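Local coordinates for F5/8 type C domain protein (Bacteroides ovatus, PDB 4ZRX) that probably hydrolyses alpha-L-fucosides and carries a C-terminal F5/8 type C domain that may bind sugars, at residues T54-E59 with G63-A68; V92-K97 with G124-E129. One frame throughout, in Å; residues are numbered along the deposited sequence.

How the contacts relate
Both contacts belong to the alpha-L-fucosidase part of the chain and follow one another in series, neither nested nor crossed. From the N terminus, strand 44-48 leads into helix 52-56, and contact 1 closes the short loop behind that helix, with three residues between its segments. The chain then passes through helix 77-86 into strand 91-97, where contact 2 opens; it closes across 26 intervening residues, when helix 126-137 lays its first turn against that strand. Contact 1 thus ties together the connection after one of the parallel barrel strands, and contact 2 joins the next strand to its following helix. Their centres are about 16 Å apart, without touching.

Contact 1. Residues T54-E59 with G63-A68; sequences TFTGRE and GKEDPA
Arg58 reaches Glu65 with a single guanidinium nitrogen: NH1 lies 3.0 Å from OE2 of Glu65 in a salt bridge that is also a hydrogen bond, bent at the hydrogen to 141°. The carboxylate oxygen sits almost in the guanidinium plane, at its edge, whereas NH1 comes from above the carboxylate plane; the two flat groups are turned 66° apart, so this is no two-pronged pairing. Beside it, the methyl CG2 of Thr56 touches CG of Glu65 at 4.0 Å. A water makes a second link between the segments, accepting from Thr56 OG1 at 2.6 Å and donating to Glu65 OE2 at 2.8 Å.

Further out, Glu65 is held from its own side. The bend at chi2 (81°) folds its carboxylate back over the preceding loop, where OE1 accepts from the backbone N of Gly63 at 2.9 Å on its syn side and OE2 takes the backbone N of Asp62. OE2 thereby gathers three donors: an arginine, a water and an amide. An alanine here would probably leave the amides of Asp62 and Gly63 without this acceptor and Arg58 with little more than a long, weak ion pair to Asp62. Gly57, just past the end of helix 52-56, takes a positive phi that favours glycine, and the chain leaves the helical path there. Salt bridge, water and backbone amides thus converge on one buried carboxylate and fasten the loop after helix 52-56, within the alpha-L-fucosidase region of the TIM-barrel clan.

Contact 2. Residues V92-K97 with G124-E129; sequences VLLTAK and GDVVKE
Leu94 holds CG anti to the backbone N (chi1 177°), which carries the branched end off strand 91-97 toward the first turn of helix 126-137. On the helix, Val127 holds CG1 anti to N (chi1 -176°), and this turns its other methyl, CG2, to the strand. The two side chains meet at a slant, CD2 of Leu94 lying 4.0 Å from CG2 of Val127. That methyl is shared: Ala96 CB approaches it at 4.2 Å, so one valine branch touches both strand residues. Leu94 CD2 in turn spans two consecutive helix residues, passing CG1 of Val126 at 4.4 Å.

No hydrogen bond crosses between the segments; the contact is wholly apolar, and all four touching residues are buried. Around them, Leu130 further along the helix also packs on Leu94, while Val127 rests on Phe141 of strand 140-145. The helix start is fixed from within its own segment: Asp125 is the N-cap, its OD1 accepting from Lys128 N at 2.9 Å and an angle of 165°, and its OD2 is hydrogen-bonded to the hydroxyl of Tyr176. The strand pairs in parallel with 44-48 and 140-145. A parallel strand followed by a helix that packs on the sheet and leads into the neighbouring strand 140-145 is the beta-alpha-beta crossover of the TIM-barrel clan to which the alpha-L-fucosidase family belongs.

Contact 1. Residues T54-E59 with G63-A68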
ATOM      1  N   THR A  54       1.347  -9.514  18.704  1.00 18.72           N
ATOM      2  CA  THR A  54       2.666  -9.923  18.284  1.00 18.50           C
ATOM      3  C   THR A  54       3.067 -11.242  18.963  1.00 20.10           C
ATOM      4  O   THR A  54       3.801 -12.054  18.376  1.00 20.06           O
ATOM      5  CB  THR A  54       3.699  -8.841  18.663  1.00 19.13           C
ATOM      6  OG1 THR A  54       3.272  -7.573  18.161  1.00 18.38           O
ATOM      7  CG2 THR A  54       5.094  -9.174  18.161  1.00 19.20           C
ATOM      8  N   PHE A  55       2.593 -11.434  20.198  1.00 19.46           N
ATOM      9  CA  PHE A  55       2.956 -12.584  21.034  1.00 20.71           C
ATOM     10  C   PHE A  55       1.996 -13.752  20.933  1.00 22.30           C
ATOM     11  O   PHE A  55       2.359 -14.881  21.309  1.00 23.85           O
ATOM     12  CB  PHE A  55       3.179 -12.144  22.482  1.00 20.01           C
ATOM     13  CG  PHE A  55       4.318 -11.188  22.582  1.00 19.88           C
ATOM     14  CD1 PHE A  55       5.613 -11.635  22.730  1.00 20.10           C
ATOM     15  CD2 PHE A  55       4.091  -9.834  22.380  1.00 19.06           C
ATOM     16  CE1 PHE A  55       6.692 -10.733  22.745  1.00 20.29           C
ATOM     17  CE2 PHE A  55       5.153  -8.943  22.350  1.00 18.65           C
ATOM     18  CZ  PHE A  55       6.455  -9.398  22.521  1.00 18.80           C
ATOM     19  N   THR A  56       0.774 -13.500  20.462  1.00 22.27           N
ATOM     20  CA  THR A  56      -0.170 -14.592  20.277  1.00 22.14           C
ATOM     21  C   THR A  56      -0.217 -15.142  18.857  1.00 23.16           C
ATOM     22  O   THR A  56      -0.766 -16.224  18.627  1.00 23.21           O
ATOM     23  CB  THR A  56      -1.604 -14.125  20.606  1.00 22.34           C
ATOM     24  OG1 THR A  56      -1.981 -13.033  19.746  1.00 21.46           O
ATOM     25  CG2 THR A  56      -1.696 -13.715  22.013  1.00 23.05           C
ATOM     26  N   GLY A  57       0.288 -14.378  17.904  1.00 23.00           N
ATOM     27  CA  GLY A  57       0.232 -14.722  16.502  1.00 23.96           C
ATOM     28  C   GLY A  57      -1.081 -14.400  15.831  1.00 24.08           C
ATOM     29  O   GLY A  57      -1.321 -14.860  14.761  1.00 26.38           O
ATOM     30  N   ARG A  58      -1.915 -13.567  16.426  1.00 24.06           N
ATOM     31  CA  ARG A  58      -3.197 -13.242  15.872  1.00 24.83           C
ATOM     32  C   ARG A  58      -3.157 -11.911  15.123  1.00 23.69           C
ATOM     33  O   ARG A  58      -2.408 -11.050  15.479  1.00 24.81           O
ATOM     34  CB  ARG A  58      -4.204 -13.120  17.001  1.00 26.17           C
ATOM     35  CG  ARG A  58      -4.500 -14.456  17.631  1.00 28.76           C
ATOM     36  CD  ARG A  58      -5.446 -14.239  18.741  1.00 32.19           C
ATOM     37  NE  ARG A  58      -5.721 -15.514  19.355  1.00 35.47           N
ATOM     38  CZ  ARG A  58      -6.189 -15.707  20.578  1.00 38.18           C
ATOM     39  NH1 ARG A  58      -6.464 -14.684  21.424  1.00 38.62           N
ATOM     40  NH2 ARG A  58      -6.348 -16.980  20.963  1.00 37.30           N
ATOM     41  N   GLU A  59      -3.950 -11.756  14.080  1.00 21.83           N
ATOM     42  CA  GLU A  59      -4.103 -10.464  13.449  1.00 20.73           C
ATOM     43  C   GLU A  59      -5.058  -9.565  14.210  1.00 21.04           C
ATOM     44  O   GLU A  59      -4.837  -8.366  14.270  1.00 20.64           O
ATOM     45  CB  GLU A  59      -4.568 -10.588  11.963  1.00 20.53           C
ATOM     46  CG  GLU A  59      -3.370 -10.966  11.043  1.00 20.70           C
ATOM     47  CD  GLU A  59      -2.413  -9.769  10.905  1.00 19.67           C
ATOM     48  OE1 GLU A  59      -2.836  -8.762  10.282  1.00 18.71           O
ATOM     49  OE2 GLU A  59      -1.280  -9.851  11.441  1.00 18.13           O
ATOM     50  N   GLY A  63      -9.525  -9.715  23.203  1.00 23.34           N
ATOM     51  CA  GLY A  63      -9.743  -8.967  24.450  1.00 24.55           C
ATOM     52  C   GLY A  63      -9.602  -9.851  25.705  1.00 25.21           C
ATOM     53  O   GLY A  63      -9.563  -9.361  26.818  1.00 26.25           O
ATOM     54  N   LYS A  64      -9.429 -11.143  25.498  1.00 26.04           N
ATOM     55  CA  LYS A  64      -9.284 -12.122  26.603  1.00 28.12           C
ATOM     56  C   LYS A  64      -7.851 -12.512  26.820  1.00 27.63           C
ATOM     57  O   LYS A  64      -7.561 -13.301  27.711  1.00 27.18           O
ATOM     58  CB  LYS A  64     -10.105 -13.389  26.303  1.00 29.56           C
ATOM     59  CG  LYS A  64     -11.558 -13.082  26.273  1.00 33.07           C
ATOM     60  CD  LYS A  64     -12.415 -14.292  26.239  1.00 35.35           C
ATOM     61  CE  LYS A  64     -12.586 -14.794  24.828  1.00 37.59           C
ATOM     62  NZ  LYS A  64     -13.703 -14.013  24.151  1.00 43.64           N
ATOM     63  N   GLU A  65      -6.930 -11.960  26.037  1.00 25.66           N
ATOM     64  CA  GLU A  65      -5.539 -12.318  26.172  1.00 25.30           C
ATOM     65  C   GLU A  65      -5.024 -11.982  27.584  1.00 24.88           C
ATOM     66  O   GLU A  65      -5.405 -10.968  28.188  1.00 24.02           O
ATOM     67  CB  GLU A  65      -4.647 -11.549  25.178  1.00 24.88           C
ATOM     68  CG  GLU A  65      -4.885 -11.960  23.730  1.00 25.05           C
ATOM     69  CD  GLU A  65      -6.108 -11.320  23.042  1.00 25.30           C
ATOM     70  OE1 GLU A  65      -6.767 -10.402  23.636  1.00 24.41           O
ATOM     71  OE2 GLU A  65      -6.353 -11.756  21.888  1.00 24.44           O
ATOM     72  N   ASP A  66      -4.131 -12.832  28.050  1.00 25.06           N
ATOM     73  CA  ASP A  66      -3.460 -12.638  29.329  1.00 25.58           C
ATOM     74  C   ASP A  66      -2.336 -11.599  29.121  1.00 26.42           C
ATOM     75  O   ASP A  66      -1.407 -11.871  28.363  1.00 24.45           O
ATOM     76  CB  ASP A  66      -2.871 -13.983  29.783  1.00 25.88           C
ATOM     77  CG  ASP A  66      -2.254 -13.923  31.144  1.00 27.11           C
ATOM     78  OD1 ASP A  66      -2.047 -12.814  31.687  1.00 26.80           O
ATOM     79  OD2 ASP A  66      -1.979 -15.014  31.690  1.00 28.59           O
ATOM     80  N   PRO A  67      -2.361 -10.433  29.841  1.00 26.91           N
ATOM     81  CA  PRO A  67      -1.184  -9.516  29.674  1.00 27.07           C
ATOM     82  C   PRO A  67       0.169 -10.108  29.890  1.00 26.75           C
ATOM     83  O   PRO A  67       1.156  -9.541  29.464  1.00 26.49           O
ATOM     84  CB  PRO A  67      -1.404  -8.438  30.755  1.00 28.32           C
ATOM     85  CG  PRO A  67      -2.825  -8.474  30.999  1.00 29.41           C
ATOM     86  CD  PRO A  67      -3.270  -9.932  30.868  1.00 28.14           C
ATOM     87  N   ALA A  68       0.238 -11.218  30.605  1.00 26.59           N
ATOM     88  CA  ALA A  68       1.468 -11.965  30.801  1.00 26.73           C
ATOM     89  C   ALA A  68       2.175 -12.339  29.501  1.00 26.94           C
ATOM     90  O   ALA A  68       3.375 -12.499  29.491  1.00 27.50           O
ATOM     91  CB  ALA A  68       1.235 -13.227  31.620  1.00 29.46           C
TER
HETATM   92  O   HOH W   1      -3.889 -11.485  20.516  1.00 25.01           O

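Contact 2. Residues V92-K97 with G124-E129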
ATOM      1  N   VAL A  92       6.359   8.107  12.376  1.00 16.97           N
ATOM      2  CA  VAL A  92       6.051   6.767  12.839  1.00 17.37           C
ATOM      3  C   VAL A  92       4.744   6.783  13.585  1.00 17.64           C
ATOM      4  O   VAL A  92       4.438   7.714  14.392  1.00 19.64           O
ATOM      5  CB  VAL A  92       7.179   6.184  13.693  1.00 19.49           C
ATOM      6  CG1 VAL A  92       8.481   6.148  12.914  1.00 20.44           C
ATOM      7  CG2 VAL A  92       7.448   6.963  14.906  1.00 20.83           C
ATOM      8  N   LEU A  93       3.904   5.786  13.305  1.00 16.57           N
ATOM      9  CA  LEU A  93       2.573   5.746  13.854  1.00 17.73           C
ATOM     10  C   LEU A  93       2.358   4.438  14.572  1.00 16.67           C
ATOM     11  O   LEU A  93       2.292   3.388  13.953  1.00 15.70           O
ATOM     12  CB  LEU A  93       1.547   5.935  12.711  1.00 19.81           C
ATOM     13  CG  LEU A  93       0.059   5.700  12.970  1.00 24.35           C
ATOM     14  CD1 LEU A  93      -0.496   6.478  13.963  1.00 24.88           C
ATOM     15  CD2 LEU A  93      -0.750   5.992  11.647  1.00 26.14           C
ATOM     16  N   LEU A  94       2.234   4.501  15.890  1.00 16.29           N
ATOM     17  CA  LEU A  94       2.204   3.278  16.728  1.00 16.23           C
ATOM     18  C   LEU A  94       0.794   2.878  17.102  1.00 16.35           C
ATOM     19  O   LEU A  94      -0.013   3.715  17.525  1.00 16.44           O
ATOM     20  CB  LEU A  94       3.015   3.531  18.019  1.00 17.25           C
ATOM     21  CG  LEU A  94       3.048   2.436  19.024  1.00 17.47           C
ATOM     22  CD1 LEU A  94       3.906   1.301  18.526  1.00 17.73           C
ATOM     23  CD2 LEU A  94       3.630   2.935  20.294  1.00 19.02           C
ATOM     24  N   THR A  95       0.486   1.586  17.044  1.00 15.76           N
ATOM     25  CA  THR A  95      -0.725   1.016  17.593  1.00 15.85           C
ATOM     26  C   THR A  95      -0.637   0.968  19.136  1.00 15.54           C
ATOM     27  O   THR A  95      -0.356  -0.076  19.745  1.00 17.11           O
ATOM     28  CB  THR A  95      -1.024  -0.385  17.069  1.00 16.12           C
ATOM     29  OG1 THR A  95       0.088  -1.263  17.306  1.00 15.84           O
ATOM     30  CG2 THR A  95      -1.265  -0.335  15.523  1.00 16.82           C
ATOM     31  N   ALA A  96      -0.940   2.091  19.760  1.00 15.46           N
ATOM     32  CA  ALA A  96      -0.896   2.194  21.206  1.00 16.16           C
ATOM     33  C   ALA A  96      -1.955   1.255  21.838  1.00 16.11           C
ATOM     34  O   ALA A  96      -1.774   0.743  22.952  1.00 17.12           O
ATOM     35  CB  ALA A  96      -1.146   3.646  21.611  1.00 16.64           C
ATOM     36  N   LYS A  97      -3.084   1.071  21.133  1.00 16.61           N
ATOM     37  CA  LYS A  97      -4.110   0.148  21.532  1.00 17.00           C
ATOM     38  C   LYS A  97      -4.809  -0.320  20.271  1.00 17.14           C
ATOM     39  O   LYS A  97      -5.320   0.479  19.504  1.00 17.45           O
ATOM     40  CB  LYS A  97      -5.162   0.797  22.440  1.00 18.09           C
ATOM     41  CG  LYS A  97      -6.147  -0.235  23.035  1.00 18.39           C
ATOM     42  CD  LYS A  97      -7.286   0.470  23.790  1.00 19.43           C
ATOM     43  CE  LYS A  97      -8.334   0.996  22.905  1.00 19.82           C
ATOM     44  NZ  LYS A  97      -9.436   1.654  23.625  1.00 21.17           N
ATOM     45  N   GLY A 124       7.166  -0.833  32.345  1.00 22.64           N
ATOM     46  CA  GLY A 124       7.421  -0.360  30.997  1.00 23.50           C
ATOM     47  C   GLY A 124       6.376   0.572  30.406  1.00 22.53           C
ATOM     48  O   GLY A 124       5.214   0.653  30.852  1.00 22.07           O
ATOM     49  N   ASP A 125       6.788   1.245  29.327  1.00 21.79           N
ATOM     50  CA  ASP A 125       5.883   2.068  28.585  1.00 20.69           C
ATOM     51  C   ASP A 125       6.440   2.152  27.144  1.00 19.60           C
ATOM     52  O   ASP A 125       7.450   2.794  26.895  1.00 19.45           O
ATOM     53  CB  ASP A 125       5.843   3.452  29.235  1.00 21.06           C
ATOM     54  CG  ASP A 125       4.884   4.402  28.534  1.00 21.01           C
ATOM     55  OD1 ASP A 125       4.552   4.150  27.333  1.00 20.19           O
ATOM     56  OD2 ASP A 125       4.537   5.426  29.177  1.00 21.37           O
ATOM     57  N   VAL A 126       5.808   1.422  26.234  1.00 19.32           N
ATOM     58  CA  VAL A 126       6.318   1.329  24.847  1.00 18.51           C
ATOM     59  C   VAL A 126       6.197   2.681  24.185  1.00 17.91           C
ATOM     60  O   VAL A 126       7.046   3.070  23.395  1.00 18.02           O
ATOM     61  CB  VAL A 126       5.577   0.304  24.037  1.00 18.47           C
ATOM     62  CG1 VAL A 126       6.116   0.224  22.629  1.00 17.89           C
ATOM     63  CG2 VAL A 126       5.699  -1.092  24.724  1.00 19.37           C
ATOM     64  N   VAL A 127       5.099   3.358  24.484  1.00 17.85           N
ATOM     65  CA  VAL A 127       4.836   4.660  23.877  1.00 18.15           C
ATOM     66  C   VAL A 127       5.936   5.637  24.285  1.00 18.73           C
ATOM     67  O   VAL A 127       6.457   6.385  23.462  1.00 18.26           O
ATOM     68  CB  VAL A 127       3.432   5.170  24.242  1.00 18.38           C
ATOM     69  CG1 VAL A 127       3.090   6.480  23.556  1.00 18.75           C
ATOM     70  CG2 VAL A 127       2.326   4.138  23.919  1.00 18.07           C
ATOM     71  N   LYS A 128       6.321   5.609  25.557  1.00 19.28           N
ATOM     72  CA  LYS A 128       7.391   6.418  26.043  1.00 20.89           C
ATOM     73  C   LYS A 128       8.712   6.100  25.365  1.00 20.22           C
ATOM     74  O   LYS A 128       9.433   7.021  24.975  1.00 20.22           O
ATOM     75  CB  LYS A 128       7.519   6.248  27.567  1.00 23.81           C
ATOM     76  CG  LYS A 128       8.613   7.174  28.187  1.00 27.60           C
ATOM     77  CD  LYS A 128       8.647   7.058  29.727  1.00 31.83           C
ATOM     78  CE  LYS A 128       8.990   5.671  30.157  1.00 37.08           C
ATOM     79  NZ  LYS A 128      10.034   4.914  29.337  1.00 39.68           N
ATOM     80  N   GLU A 129       9.066   4.822  25.233  1.00 19.76           N
ATOM     81  CA  GLU A 129      10.312   4.468  24.601  1.00 20.21           C
ATOM     82  C   GLU A 129      10.335   4.936  23.129  1.00 19.65           C
ATOM     83  O   GLU A 129      11.373   5.416  22.661  1.00 19.11           O
ATOM     84  CB  GLU A 129      10.564   2.974  24.666  1.00 21.62           C
ATOM     85  CG  GLU A 129      10.671   2.498  26.105  1.00 24.29           C
ATOM     86  CD  GLU A 129      11.456   1.225  26.338  1.00 28.26           C
ATOM     87  OE1 GLU A 129      12.308   0.882  25.512  1.00 29.60           O
ATOM     88  OE2 GLU A 129      11.276   0.612  27.447  1.00 31.54           O
TER